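Local structure of lactococcus lactis MG1363 DpsA (1ZS3) at residues A[31-36]-A[126-131]; A[36-41]-A[66-71]; A[42-47]-A[119-124]; A[72-77]-A[148-153]. The protein probably binds DNA and helps shield it from oxidative stress, as a twelve-subunit shell of the ferritin-like Dps family. All coordinates share one frame; numbering follows the deposited sequence.

Contact 1: A[31-36]-A[126-131]; sequences LGHVLS and NMFITR
Phe128 brings one edge of its ring toward the face of the His33 imidazole, an offset edge-to-face pair with centroids 5.5 Å apart and planes at 73°. CD2 of Phe128 also sits against His33 CB, at 3.7 Å. The histidine reaches this place with CG anti to its own carbonyl carbon (chi1 -74°), and ND1, which is not among the atoms that meet Phe128, donates a hydrogen bond to the backbone O of Tyr96. A histidine fits because one flat ring serves both an aromatic neighbour and a carbonyl. Were the imidazole of His33 cut back to an alanine, the edge of Phe128 would probably lose its aromatic mate and the Tyr96 carbonyl this donor.

Deeper in, Val34 meets Ile129 at about a right angle: CG1 and CG2 straddle CG1 of the isoleucine, and Val34 CG1 is 3.8 Å from Ile129 CG1. Val34 CG2 turns also to Phe128 CB, at 4.0 Å, so one valine fork packs on two successive residues. These compact beta-branched side chains suit the axes of the two segments, which approach to 8.9 Å. Segments 31-36 and 126-131 run at 139° to each other, so helices 27-51 and 111-138 pack in the broadly antiparallel way of the four-helix bundle of the ferritin-like fold.

Contact 2: A[36-41]-A[66-71]; sequences SNLFIE and QREVEY
Leu38 lies across the side chain of Glu68 at about a right angle, its CD2 resting 3.5 Å from Glu68 OE2, while its other methyl, CD1, turns to Tyr71 and comes within 4.3 Å of CB. A branched leucine can thus pack on two residues one turn apart on the facing helix. One turn further on, Glu41 offers its aliphatic part: CB is 3.5 Å from Glu68 OE1. The Glu68 chain bends sharply at its second torsion (chi2 -88°), which folds the carboxylate in between Leu38 and Glu41. The two carboxylates do not touch, Glu41 OE2 standing 4.7 Å from Glu68 OE1, and both these oxygens accept from NE2 of Gln125 on helix 111-138. With an alanine in place of Glu68, a gap is likely to open beside Leu38 and NE2 of Gln125 to lose an acceptor. Burying two acidic groups side by side is presumably costly, the more so among apolar neighbours, and the shared amide donor probably pays part of that price.

Contact 3: A[42-47]-A[119-124]; sequences NIRLTQ and IVDFQA
Arg44 and Asp121 approach from opposite directions and meet in a salt bridge, with Arg44 NH2 3.3 Å from Asp121 OD1. The bond is weak, at an N-H...O angle of 154°, and a second weak one runs from Arg44 NE to the same oxygen. The carboxylate comes to the edge of the guanidinium, near its plane, but the two flat groups are turned almost perpendicular, at 84°. That fits one oxygen being shared by two N-H groups. The position of OD1 is somewhat doubtful.

A long side chain such as arginine suits this place, since the nearest CA atoms, those of Arg44 and Asp121, are 9.9 Å apart. Its chain is bent at the second and third torsions (chi2 -97°), and the head is held further by Ser117 OG, which bonds NH2, and by a cation-pi contact with Phe118. Here helices 27-51 and 111-138 of the ferritin-like four-helix bundle are linked by side chains that reach across, the long arginine above all, rather than by close backbones.

Beside the charged pair, Leu45 has CG beside its backbone N and CD1 swung out so that this methyl meets the rim of the Phe122 ring, 4.2 Å from CZ and near the ring plane, an apolar touch between two bulky groups. Thr46, the next residue of helix 27-51, packs on Phe73 of a neighbouring subunit.

Contact 4: A[72-77]-A[148-153]; sequences FFKISD and VVELYG
Val148 opens the contact from helix 142-165 with its CG2 methyl, which stands 4.3 Å from Ile75 CD1. Two residues later Glu150 supplies the charged part: its carboxylate receives Lys74 between its oxygens, NZ lying 2.7 Å from OE2 and 2.9 Å from OE1, a salt bridge at the more exposed side of the contact. The lysine and the glutamate cross at about a right angle. With Lys74 CG anti to the backbone N (chi1 -167°), the long chain is thrown across the gap; the axes of segments 72-77 and 148-153 approach to 11.0 Å, so reach matters as much as charge. Leu151 then returns to the apolar side, its CD2 3.6 Å from the same Ile75 CD1. Ile75 therefore ends on two residues one turn apart, and its slender unbranched tip suits that place.

The next residue, Tyr152, faces elsewhere: its OH bonds Glu82 of a neighbouring subunit. On segment 72-77, Asp77 makes salt bridges to Arg62 of one neighbouring subunit and Arg160 of another. Within the chain, helices 55-81 and 142-165 run nearly antiparallel, and helices 27-51 and 111-138 close the bundle around them, Leu151 touching both Val34 and Ile129, and Val148 both Leu31 and Ile133.

From the N terminus, helix 27-51 takes part first, giving its successive turns to contacts 1, 2 and 3. Contact 2 closes the shortest loop, the hairpin with helix 55-81. Contacts 1 and 3 both run on to helix 111-138, and because that helix runs back, the loop of contact 1 encloses that of contact 3; it also encloses the hairpin of contact 2. Contacts 2 and 3, 9 Å apart between centres, cross along the chain. Contact 4 begins after contact 2 has closed and joins helix 55-81 to helix 142-165, crossing contacts 1 and 3. Together they bind all four long helices, with contacts 3 and 4 on opposite sides of the chain's centre.

Contact 1: A[31-36]-A[126-131]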
loop_
_atom_site.group_PDB
_atom_site.type_symbol
_atom_site.label_atom_id
_atom_site.label_comp_id
_atom_site.label_asym_id
_atom_site.label_seq_id
_atom_site.Cartn_x
_atom_site.Cartn_y
_atom_site.Cartn_z
ATOM N N LEU A 31 -10.602 -31.167 21.961
ATOM C CA LEU A 31 -10.414 -29.790 21.537
ATOM C C LEU A 31 -11.225 -28.797 22.337
ATOM O O LEU A 31 -11.001 -27.588 22.215
ATOM C CB LEU A 31 -10.759 -29.614 20.061
ATOM C CG LEU A 31 -9.751 -30.207 19.085
ATOM C CD1 LEU A 31 -10.330 -30.299 17.678
ATOM C CD2 LEU A 31 -8.465 -29.404 19.108
ATOM N N GLY A 32 -12.189 -29.305 23.114
ATOM C CA GLY A 32 -12.965 -28.516 24.055
ATOM C C GLY A 32 -12.121 -28.042 25.197
ATOM O O GLY A 32 -12.393 -26.978 25.761
ATOM N N HIS A 33 -11.121 -28.842 25.532
ATOM C CA HIS A 33 -10.136 -28.467 26.493
ATOM C C HIS A 33 -9.115 -27.477 25.878
ATOM O O HIS A 33 -8.562 -26.594 26.562
ATOM C CB HIS A 33 -9.415 -29.711 26.921
ATOM C CG HIS A 33 -10.191 -30.643 27.834
ATOM N ND1 HIS A 33 -10.913 -30.217 29.007
ATOM C CD2 HIS A 33 -10.244 -32.001 27.832
ATOM C CE1 HIS A 33 -11.431 -31.284 29.599
ATOM N NE2 HIS A 33 -10.997 -32.371 28.960
ATOM N N VAL A 34 -8.822 -27.654 24.582
ATOM C CA VAL A 34 -7.803 -26.857 23.944
ATOM C C VAL A 34 -8.375 -25.485 23.804
ATOM O O VAL A 34 -7.748 -24.532 24.242
ATOM C CB VAL A 34 -7.418 -27.396 22.577
ATOM C CG1 VAL A 34 -6.588 -26.386 21.850
ATOM C CG2 VAL A 34 -6.668 -28.687 22.754
ATOM N N LEU A 35 -9.606 -25.423 23.293
ATOM C CA LEU A 35 -10.299 -24.161 23.083
ATOM C C LEU A 35 -10.595 -23.404 24.341
ATOM O O LEU A 35 -10.702 -22.166 24.323
ATOM C CB LEU A 35 -11.657 -24.402 22.427
ATOM C CG LEU A 35 -11.606 -24.887 20.994
ATOM C CD1 LEU A 35 -12.992 -25.303 20.596
ATOM C CD2 LEU A 35 -11.094 -23.755 20.096
ATOM N N SER A 36 -10.781 -24.144 25.428
ATOM C CA SER A 36 -11.170 -23.486 26.682
ATOM C C SER A 36 -9.894 -22.904 27.243
ATOM O O SER A 36 -9.897 -21.758 27.710
ATOM C CB SER A 36 -11.893 -24.394 27.679
ATOM O OG SER A 36 -13.266 -24.574 27.336
ATOM N N ASN A 126 0.063 -27.929 25.592
ATOM C CA ASN A 126 0.595 -28.885 24.582
ATOM C C ASN A 126 0.237 -30.341 24.819
ATOM O O ASN A 126 0.132 -31.078 23.862
ATOM C CB ASN A 126 2.115 -28.765 24.377
ATOM C CG ASN A 126 2.488 -27.657 23.354
ATOM O OD1 ASN A 126 1.619 -27.063 22.698
ATOM N ND2 ASN A 126 3.777 -27.377 23.235
ATOM N N MET A 127 0.079 -30.754 26.078
ATOM C CA MET A 127 -0.341 -32.139 26.398
ATOM C C MET A 127 -1.669 -32.479 25.733
ATOM O O MET A 127 -1.833 -33.603 25.273
ATOM C CB MET A 127 -0.500 -32.347 27.922
ATOM C CG MET A 127 0.810 -32.458 28.743
ATOM S SD MET A 127 0.535 -31.899 30.478
ATOM C CE MET A 127 2.098 -30.786 30.849
ATOM N N PHE A 128 -2.579 -31.507 25.668
ATOM C CA PHE A 128 -3.903 -31.672 25.093
ATOM C C PHE A 128 -3.970 -31.499 23.567
ATOM O O PHE A 128 -4.836 -32.097 22.922
ATOM C CB PHE A 128 -4.849 -30.671 25.743
ATOM C CG PHE A 128 -5.058 -30.885 27.210
ATOM C CD1 PHE A 128 -4.062 -30.577 28.129
ATOM C CD2 PHE A 128 -6.261 -31.416 27.682
ATOM C CE1 PHE A 128 -4.261 -30.778 29.483
ATOM C CE2 PHE A 128 -6.452 -31.612 29.031
ATOM C CZ PHE A 128 -5.454 -31.287 29.936
ATOM N N ILE A 129 -3.124 -30.611 23.025
ATOM C CA ILE A 129 -3.093 -30.313 21.594
ATOM C C ILE A 129 -2.535 -31.529 20.897
ATOM O O ILE A 129 -3.105 -31.983 19.927
ATOM C CB ILE A 129 -2.252 -29.019 21.377
ATOM C CG1 ILE A 129 -3.110 -27.787 21.705
ATOM C CG2 ILE A 129 -1.709 -28.937 20.013
ATOM C CD1 ILE A 129 -2.331 -26.508 22.073
ATOM N N THR A 130 -1.408 -31.998 21.418
ATOM C CA THR A 130 -0.754 -33.228 20.979
ATOM C C THR A 130 -1.755 -34.349 20.718
ATOM O O THR A 130 -1.738 -34.973 19.657
ATOM C CB THR A 130 0.320 -33.620 22.007
ATOM O OG1 THR A 130 1.565 -33.002 21.639
ATOM C CG2 THR A 130 0.637 -35.093 22.005
ATOM N N ARG A 131 -2.627 -34.568 21.687
ATOM C CA ARG A 131 -3.625 -35.611 21.628
ATOM C C ARG A 131 -4.659 -35.288 20.569
ATOM O O ARG A 131 -5.067 -36.164 19.827
ATOM C CB ARG A 131 -4.285 -35.807 23.010
ATOM C CG ARG A 131 -3.372 -36.511 24.027
ATOM C CD ARG A 131 -4.083 -37.018 25.305
ATOM N NE ARG A 131 -3.756 -36.178 26.474
ATOM C CZ ARG A 131 -4.332 -36.282 27.682
ATOM N NH1 ARG A 131 -3.937 -35.465 28.665
ATOM N NH2 ARG A 131 -5.302 -37.180 27.900
#

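Contact 2: A[36-41]-A[66-71]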
loop_
_atom_site.group_PDB
_atom_site.type_symbol
_atom_site.label_atom_id
_atom_site.label_comp_id
_atom_site.label_asym_id
_atom_site.label_seq_id
_atom_site.Cartn_x
_atom_site.Cartn_y
_atom_site.Cartn_z
ATOM N N SER A 36 -10.781 -24.144 25.428
ATOM C CA SER A 36 -11.170 -23.486 26.682
ATOM C C SER A 36 -9.894 -22.904 27.243
ATOM O O SER A 36 -9.897 -21.758 27.710
ATOM C CB SER A 36 -11.893 -24.394 27.679
ATOM O OG SER A 36 -13.266 -24.574 27.336
ATOM N N ASN A 37 -8.830 -23.703 27.198
ATOM C CA ASN A 37 -7.501 -23.228 27.522
ATOM C C ASN A 37 -7.132 -21.959 26.744
ATOM O O ASN A 37 -6.567 -21.029 27.312
ATOM C CB ASN A 37 -6.446 -24.327 27.304
ATOM C CG ASN A 37 -6.487 -25.411 28.395
ATOM O OD1 ASN A 37 -7.245 -25.302 29.350
ATOM N ND2 ASN A 37 -5.696 -26.474 28.224
ATOM N N LEU A 38 -7.459 -21.904 25.453
ATOM C CA LEU A 38 -7.153 -20.759 24.614
ATOM C C LEU A 38 -7.755 -19.511 25.217
ATOM O O LEU A 38 -7.080 -18.500 25.319
ATOM C CB LEU A 38 -7.653 -20.948 23.188
ATOM C CG LEU A 38 -6.801 -21.894 22.353
ATOM C CD1 LEU A 38 -7.519 -22.112 21.060
ATOM C CD2 LEU A 38 -5.376 -21.357 22.149
ATOM N N PHE A 39 -9.024 -19.586 25.601
ATOM C CA PHE A 39 -9.727 -18.402 26.054
ATOM C C PHE A 39 -9.320 -17.974 27.427
ATOM O O PHE A 39 -9.331 -16.769 27.712
ATOM C CB PHE A 39 -11.229 -18.573 25.975
ATOM C CG PHE A 39 -11.902 -17.366 25.464
ATOM C CD1 PHE A 39 -12.314 -17.281 24.154
ATOM C CD2 PHE A 39 -12.043 -16.278 26.271
ATOM C CE1 PHE A 39 -12.915 -16.152 23.688
ATOM C CE2 PHE A 39 -12.636 -15.125 25.805
ATOM C CZ PHE A 39 -13.077 -15.068 24.512
ATOM N N ILE A 40 -8.928 -18.908 28.293
ATOM C CA ILE A 40 -8.582 -18.501 29.642
ATOM C C ILE A 40 -7.190 -17.920 29.596
ATOM O O ILE A 40 -6.950 -16.938 30.264
ATOM C CB ILE A 40 -8.786 -19.691 30.686
ATOM C CG1 ILE A 40 -10.018 -19.417 31.534
ATOM C CG2 ILE A 40 -7.620 -19.852 31.610
ATOM C CD1 ILE A 40 -11.273 -19.298 30.734
ATOM N N GLU A 41 -6.285 -18.511 28.820
ATOM C CA GLU A 41 -5.002 -17.871 28.517
ATOM C C GLU A 41 -5.208 -16.468 27.962
ATOM O O GLU A 41 -4.560 -15.571 28.405
ATOM C CB GLU A 41 -4.211 -18.675 27.508
ATOM C CG GLU A 41 -2.737 -18.432 27.660
ATOM C CD GLU A 41 -2.112 -19.232 28.769
ATOM O OE1 GLU A 41 -1.686 -18.613 29.767
ATOM O OE2 GLU A 41 -2.055 -20.472 28.631
ATOM N N GLN A 66 -4.100 -11.789 21.111
ATOM C CA GLN A 66 -4.830 -11.717 19.847
ATOM C C GLN A 66 -4.689 -12.977 19.007
ATOM O O GLN A 66 -5.610 -13.336 18.261
ATOM C CB GLN A 66 -4.404 -10.464 19.034
ATOM C CG GLN A 66 -5.637 -9.809 18.383
ATOM C CD GLN A 66 -5.498 -9.550 16.843
ATOM O OE1 GLN A 66 -6.456 -9.813 16.076
ATOM N NE2 GLN A 66 -4.317 -9.022 16.438
ATOM N N ARG A 67 -3.554 -13.662 19.153
ATOM C CA ARG A 67 -3.326 -14.868 18.409
ATOM C C ARG A 67 -4.136 -16.019 18.994
ATOM O O ARG A 67 -4.555 -16.923 18.256
ATOM C CB ARG A 67 -1.834 -15.246 18.389
ATOM C CG ARG A 67 -0.879 -14.209 17.778
ATOM C CD ARG A 67 -0.952 -14.024 16.262
ATOM N NE ARG A 67 -0.041 -14.978 15.639
ATOM C CZ ARG A 67 -0.405 -16.052 14.925
ATOM N NH1 ARG A 67 0.543 -16.863 14.435
ATOM N NH2 ARG A 67 -1.688 -16.311 14.674
ATOM N N GLU A 68 -4.315 -16.016 20.311
ATOM C CA GLU A 68 -5.061 -17.090 20.977
ATOM C C GLU A 68 -6.540 -16.976 20.605
ATOM O O GLU A 68 -7.178 -17.982 20.368
ATOM C CB GLU A 68 -4.816 -17.070 22.488
ATOM C CG GLU A 68 -3.360 -17.367 22.917
ATOM C CD GLU A 68 -3.009 -18.832 23.133
ATOM O OE1 GLU A 68 -3.228 -19.331 24.251
ATOM O OE2 GLU A 68 -2.469 -19.490 22.214
ATOM N N VAL A 69 -7.072 -15.776 20.481
ATOM C CA VAL A 69 -8.422 -15.577 19.980
ATOM C C VAL A 69 -8.536 -15.923 18.494
ATOM O O VAL A 69 -9.590 -16.334 18.037
ATOM C CB VAL A 69 -8.817 -14.120 20.165
ATOM C CG1 VAL A 69 -10.162 -13.780 19.470
ATOM C CG2 VAL A 69 -8.857 -13.768 21.640
ATOM N N GLU A 70 -7.472 -15.679 17.754
ATOM C CA GLU A 70 -7.410 -15.975 16.347
ATOM C C GLU A 70 -7.511 -17.469 16.095
ATOM O O GLU A 70 -8.145 -17.902 15.128
ATOM C CB GLU A 70 -6.112 -15.460 15.762
ATOM C CG GLU A 70 -6.231 -14.247 14.838
ATOM C CD GLU A 70 -4.852 -13.686 14.440
ATOM O OE1 GLU A 70 -4.071 -14.392 13.724
ATOM O OE2 GLU A 70 -4.542 -12.549 14.857
ATOM N N TYR A 71 -6.836 -18.243 16.934
ATOM C CA TYR A 71 -6.855 -19.683 16.860
ATOM C C TYR A 71 -8.194 -20.193 17.402
ATOM O O TYR A 71 -8.679 -21.231 16.966
ATOM C CB TYR A 71 -5.662 -20.290 17.633
ATOM C CG TYR A 71 -4.402 -20.304 16.815
ATOM C CD1 TYR A 71 -4.360 -20.990 15.631
ATOM C CD2 TYR A 71 -3.266 -19.603 17.212
ATOM C CE1 TYR A 71 -3.247 -20.998 14.868
ATOM C CE2 TYR A 71 -2.130 -19.608 16.436
ATOM C CZ TYR A 71 -2.142 -20.301 15.252
ATOM O OH TYR A 71 -1.057 -20.350 14.411
#

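Contact 3: A[42-47]-A[119-124]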
loop_
_atom_site.group_PDB
_atom_site.type_symbol
_atom_site.label_atom_id
_atom_site.label_comp_id
_atom_site.label_asym_id
_atom_site.label_seq_id
_atom_site.Cartn_x
_atom_site.Cartn_y
_atom_site.Cartn_z
ATOM N N ASN A 42 -6.105 -16.277 27.016
ATOM C CA ASN A 42 -6.426 -14.956 26.514
ATOM C C ASN A 42 -6.605 -13.922 27.617
ATOM O O ASN A 42 -6.094 -12.798 27.539
ATOM C CB ASN A 42 -7.673 -15.013 25.613
ATOM C CG ASN A 42 -8.091 -13.662 25.107
ATOM O OD1 ASN A 42 -9.258 -13.310 25.158
ATOM N ND2 ASN A 42 -7.138 -12.913 24.594
ATOM N N ILE A 43 -7.346 -14.299 28.641
ATOM C CA ILE A 43 -7.662 -13.391 29.749
ATOM C C ILE A 43 -6.410 -13.176 30.586
ATOM O O ILE A 43 -6.096 -12.078 31.020
ATOM C CB ILE A 43 -8.816 -13.956 30.618
ATOM C CG1 ILE A 43 -9.949 -14.471 29.712
ATOM C CG2 ILE A 43 -9.250 -12.918 31.649
ATOM C CD1 ILE A 43 -11.294 -13.815 29.907
ATOM N N ARG A 44 -5.671 -14.236 30.784
ATOM C CA ARG A 44 -4.446 -14.189 31.549
ATOM C C ARG A 44 -3.410 -13.313 30.892
ATOM O O ARG A 44 -2.656 -12.632 31.583
ATOM C CB ARG A 44 -3.904 -15.623 31.730
ATOM C CG ARG A 44 -4.380 -16.348 32.997
ATOM C CD ARG A 44 -3.382 -16.254 34.131
ATOM N NE ARG A 44 -2.214 -17.103 33.858
ATOM C CZ ARG A 44 -0.954 -16.806 34.181
ATOM N NH1 ARG A 44 -0.616 -15.669 34.802
ATOM N NH2 ARG A 44 -0.019 -17.683 33.855
ATOM N N LEU A 45 -3.378 -13.329 29.556
ATOM C CA LEU A 45 -2.428 -12.586 28.735
ATOM C C LEU A 45 -2.944 -11.213 28.563
ATOM O O LEU A 45 -2.160 -10.293 28.468
ATOM C CB LEU A 45 -2.261 -13.227 27.349
ATOM C CG LEU A 45 -1.436 -14.526 27.352
ATOM C CD1 LEU A 45 -1.695 -15.364 26.145
ATOM C CD2 LEU A 45 0.075 -14.226 27.489
ATOM N N THR A 46 -4.270 -11.043 28.490
ATOM C CA THR A 46 -4.882 -9.742 28.615
ATOM C C THR A 46 -4.550 -9.061 29.943
ATOM O O THR A 46 -4.244 -7.859 29.974
ATOM C CB THR A 46 -6.381 -9.862 28.501
ATOM O OG1 THR A 46 -6.733 -10.310 27.184
ATOM C CG2 THR A 46 -7.044 -8.512 28.610
ATOM N N GLN A 47 -4.613 -9.793 31.057
ATOM C CA GLN A 47 -4.219 -9.222 32.350
ATOM C C GLN A 47 -2.749 -8.802 32.337
ATOM O O GLN A 47 -2.433 -7.666 32.697
ATOM C CB GLN A 47 -4.459 -10.241 33.476
ATOM C CG GLN A 47 -3.742 -9.895 34.814
ATOM C CD GLN A 47 -4.061 -10.867 35.927
ATOM O OE1 GLN A 47 -3.456 -11.943 36.000
ATOM N NE2 GLN A 47 -5.007 -10.498 36.789
ATOM N N ILE A 119 5.186 -19.824 30.476
ATOM C CA ILE A 119 5.971 -20.898 29.837
ATOM C C ILE A 119 5.346 -22.192 30.256
ATOM O O ILE A 119 5.170 -23.085 29.440
ATOM C CB ILE A 119 7.460 -20.884 30.252
ATOM C CG1 ILE A 119 8.150 -19.670 29.628
ATOM C CG2 ILE A 119 8.162 -22.162 29.810
ATOM C CD1 ILE A 119 9.429 -19.310 30.270
ATOM N N VAL A 120 5.006 -22.255 31.537
ATOM C CA VAL A 120 4.360 -23.426 32.175
ATOM C C VAL A 120 2.953 -23.624 31.631
ATOM O O VAL A 120 2.648 -24.677 31.101
ATOM C CB VAL A 120 4.338 -23.275 33.757
ATOM C CG1 VAL A 120 3.412 -24.268 34.408
ATOM C CG2 VAL A 120 5.771 -23.426 34.306
ATOM N N ASP A 121 2.098 -22.611 31.745
ATOM C CA ASP A 121 0.831 -22.573 31.033
ATOM C C ASP A 121 0.889 -23.212 29.621
ATOM O O ASP A 121 0.066 -24.070 29.304
ATOM C CB ASP A 121 0.378 -21.114 30.900
ATOM C CG ASP A 121 -0.578 -20.696 31.971
ATOM O OD1 ASP A 121 -1.426 -19.798 31.778
ATOM O OD2 ASP A 121 -0.548 -21.218 33.076
ATOM N N PHE A 122 1.834 -22.782 28.771
ATOM C CA PHE A 122 1.873 -23.185 27.348
ATOM C C PHE A 122 2.376 -24.592 27.188
ATOM O O PHE A 122 1.984 -25.270 26.266
ATOM C CB PHE A 122 2.700 -22.206 26.508
ATOM C CG PHE A 122 1.910 -21.048 26.003
ATOM C CD1 PHE A 122 1.797 -19.891 26.740
ATOM C CD2 PHE A 122 1.267 -21.115 24.802
ATOM C CE1 PHE A 122 1.047 -18.834 26.293
ATOM C CE2 PHE A 122 0.511 -20.040 24.349
ATOM C CZ PHE A 122 0.403 -18.908 25.107
ATOM N N GLN A 123 3.250 -25.036 28.081
ATOM C CA GLN A 123 3.767 -26.405 28.073
ATOM C C GLN A 123 2.586 -27.269 28.389
ATOM O O GLN A 123 2.473 -28.363 27.884
ATOM C CB GLN A 123 4.833 -26.600 29.158
ATOM C CG GLN A 123 6.228 -27.077 28.696
ATOM C CD GLN A 123 7.398 -26.664 29.633
ATOM O OE1 GLN A 123 8.530 -27.163 29.474
ATOM N NE2 GLN A 123 7.135 -25.755 30.572
ATOM N N ALA A 124 1.685 -26.725 29.218
ATOM C CA ALA A 124 0.483 -27.466 29.658
ATOM C C ALA A 124 -0.521 -27.528 28.560
ATOM O O ALA A 124 -1.128 -28.569 28.373
ATOM C CB ALA A 124 -0.139 -26.867 30.928
#

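Contact 4: A[72-77]-A[148-153]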
loop_
_atom_site.group_PDB
_atom_site.type_symbol
_atom_site.label_atom_id
_atom_site.label_comp_id
_atom_site.label_asym_id
_atom_site.label_seq_id
_atom_site.Cartn_x
_atom_site.Cartn_y
_atom_site.Cartn_z
ATOM N N PHE A 72 -8.790 -19.464 18.364
ATOM C CA PHE A 72 -10.091 -19.817 18.879
ATOM C C PHE A 72 -11.056 -19.877 17.708
ATOM O O PHE A 72 -11.708 -20.911 17.488
ATOM C CB PHE A 72 -10.576 -18.842 19.961
ATOM C CG PHE A 72 -11.795 -19.309 20.655
ATOM C CD1 PHE A 72 -13.055 -18.930 20.196
ATOM C CD2 PHE A 72 -11.709 -20.216 21.698
ATOM C CE1 PHE A 72 -14.232 -19.378 20.833
ATOM C CE2 PHE A 72 -12.876 -20.681 22.347
ATOM C CZ PHE A 72 -14.139 -20.258 21.916
ATOM N N PHE A 73 -11.160 -18.798 16.921
ATOM C CA PHE A 73 -12.090 -18.747 15.784
ATOM C C PHE A 73 -11.673 -19.713 14.657
ATOM O O PHE A 73 -12.510 -20.259 13.956
ATOM C CB PHE A 73 -12.203 -17.331 15.205
ATOM C CG PHE A 73 -13.016 -16.377 16.049
ATOM C CD1 PHE A 73 -12.384 -15.368 16.785
ATOM C CD2 PHE A 73 -14.400 -16.479 16.113
ATOM C CE1 PHE A 73 -13.116 -14.501 17.556
ATOM C CE2 PHE A 73 -15.149 -15.610 16.923
ATOM C CZ PHE A 73 -14.502 -14.615 17.636
ATOM N N LYS A 74 -10.381 -19.959 14.509
ATOM C CA LYS A 74 -9.936 -20.687 13.343
ATOM C C LYS A 74 -10.315 -22.166 13.512
ATOM O O LYS A 74 -10.786 -22.811 12.575
ATOM C CB LYS A 74 -8.441 -20.485 13.099
ATOM C CG LYS A 74 -7.966 -20.938 11.747
ATOM C CD LYS A 74 -6.521 -21.508 11.796
ATOM C CE LYS A 74 -5.693 -21.148 10.512
ATOM N NZ LYS A 74 -4.620 -22.178 10.220
ATOM N N ILE A 75 -10.054 -22.685 14.705
ATOM C CA ILE A 75 -10.299 -24.068 15.055
ATOM C C ILE A 75 -11.774 -24.392 15.271
ATOM O O ILE A 75 -12.220 -25.494 14.938
ATOM C CB ILE A 75 -9.441 -24.431 16.255
ATOM C CG1 ILE A 75 -7.970 -24.185 15.895
ATOM C CG2 ILE A 75 -9.582 -25.917 16.614
ATOM C CD1 ILE A 75 -7.063 -24.674 16.919
ATOM N N SER A 76 -12.503 -23.421 15.809
ATOM C CA SER A 76 -13.909 -23.521 16.014
ATOM C C SER A 76 -14.503 -23.715 14.679
ATOM O O SER A 76 -15.321 -24.598 14.487
ATOM C CB SER A 76 -14.504 -22.302 16.716
ATOM O OG SER A 76 -14.073 -22.269 18.067
ATOM N N ASP A 77 -14.111 -22.857 13.752
ATOM C CA ASP A 77 -14.623 -22.919 12.380
ATOM C C ASP A 77 -14.275 -24.227 11.765
ATOM O O ASP A 77 -15.094 -24.764 11.018
ATOM C CB ASP A 77 -14.058 -21.807 11.519
ATOM C CG ASP A 77 -14.801 -20.554 11.690
ATOM O OD1 ASP A 77 -14.261 -19.472 11.464
ATOM O OD2 ASP A 77 -15.971 -20.540 12.069
ATOM N N VAL A 148 -4.550 -27.682 13.812
ATOM C CA VAL A 148 -4.111 -27.945 15.168
ATOM C C VAL A 148 -2.598 -28.136 15.211
ATOM O O VAL A 148 -1.975 -27.883 16.231
ATOM C CB VAL A 148 -4.845 -29.172 15.750
ATOM C CG1 VAL A 148 -4.194 -29.672 17.026
ATOM C CG2 VAL A 148 -6.248 -28.836 16.052
ATOM N N VAL A 149 -2.009 -28.537 14.088
ATOM C CA VAL A 149 -0.569 -28.627 13.996
ATOM C C VAL A 149 0.004 -27.211 14.023
ATOM O O VAL A 149 1.033 -26.925 14.636
ATOM C CB VAL A 149 -0.120 -29.400 12.734
ATOM C CG1 VAL A 149 1.371 -29.216 12.482
ATOM C CG2 VAL A 149 -0.461 -30.898 12.842
ATOM N N GLU A 150 -0.669 -26.292 13.367
ATOM C CA GLU A 150 -0.193 -24.945 13.335
ATOM C C GLU A 150 -0.071 -24.489 14.771
ATOM O O GLU A 150 0.967 -23.989 15.153
ATOM C CB GLU A 150 -1.146 -24.076 12.553
ATOM C CG GLU A 150 -0.671 -23.715 11.144
ATOM C CD GLU A 150 -1.690 -22.831 10.445
ATOM O OE1 GLU A 150 -1.880 -21.646 10.880
ATOM O OE2 GLU A 150 -2.349 -23.365 9.517
ATOM N N LEU A 151 -1.126 -24.696 15.561
ATOM C CA LEU A 151 -1.191 -24.245 16.950
ATOM C C LEU A 151 -0.087 -24.851 17.823
ATOM O O LEU A 151 0.545 -24.142 18.622
ATOM C CB LEU A 151 -2.558 -24.607 17.510
ATOM C CG LEU A 151 -2.831 -24.275 18.964
ATOM C CD1 LEU A 151 -2.464 -22.848 19.294
ATOM C CD2 LEU A 151 -4.292 -24.512 19.274
ATOM N N TYR A 152 0.135 -26.149 17.672
ATOM C CA TYR A 152 1.204 -26.819 18.339
ATOM C C TYR A 152 2.529 -26.116 18.120
ATOM O O TYR A 152 3.254 -25.873 19.077
ATOM C CB TYR A 152 1.277 -28.232 17.810
ATOM C CG TYR A 152 2.446 -28.992 18.333
ATOM C CD1 TYR A 152 3.430 -29.455 17.463
ATOM C CD2 TYR A 152 2.602 -29.198 19.697
ATOM C CE1 TYR A 152 4.523 -30.132 17.944
ATOM C CE2 TYR A 152 3.704 -29.857 20.190
ATOM C CZ TYR A 152 4.657 -30.318 19.291
ATOM O OH TYR A 152 5.746 -30.962 19.706
ATOM N N GLY A 153 2.850 -25.773 16.869
ATOM C CA GLY A 153 4.120 -25.155 16.533
ATOM C C GLY A 153 4.189 -23.709 17.019
ATOM O O GLY A 153 5.242 -23.267 17.422
#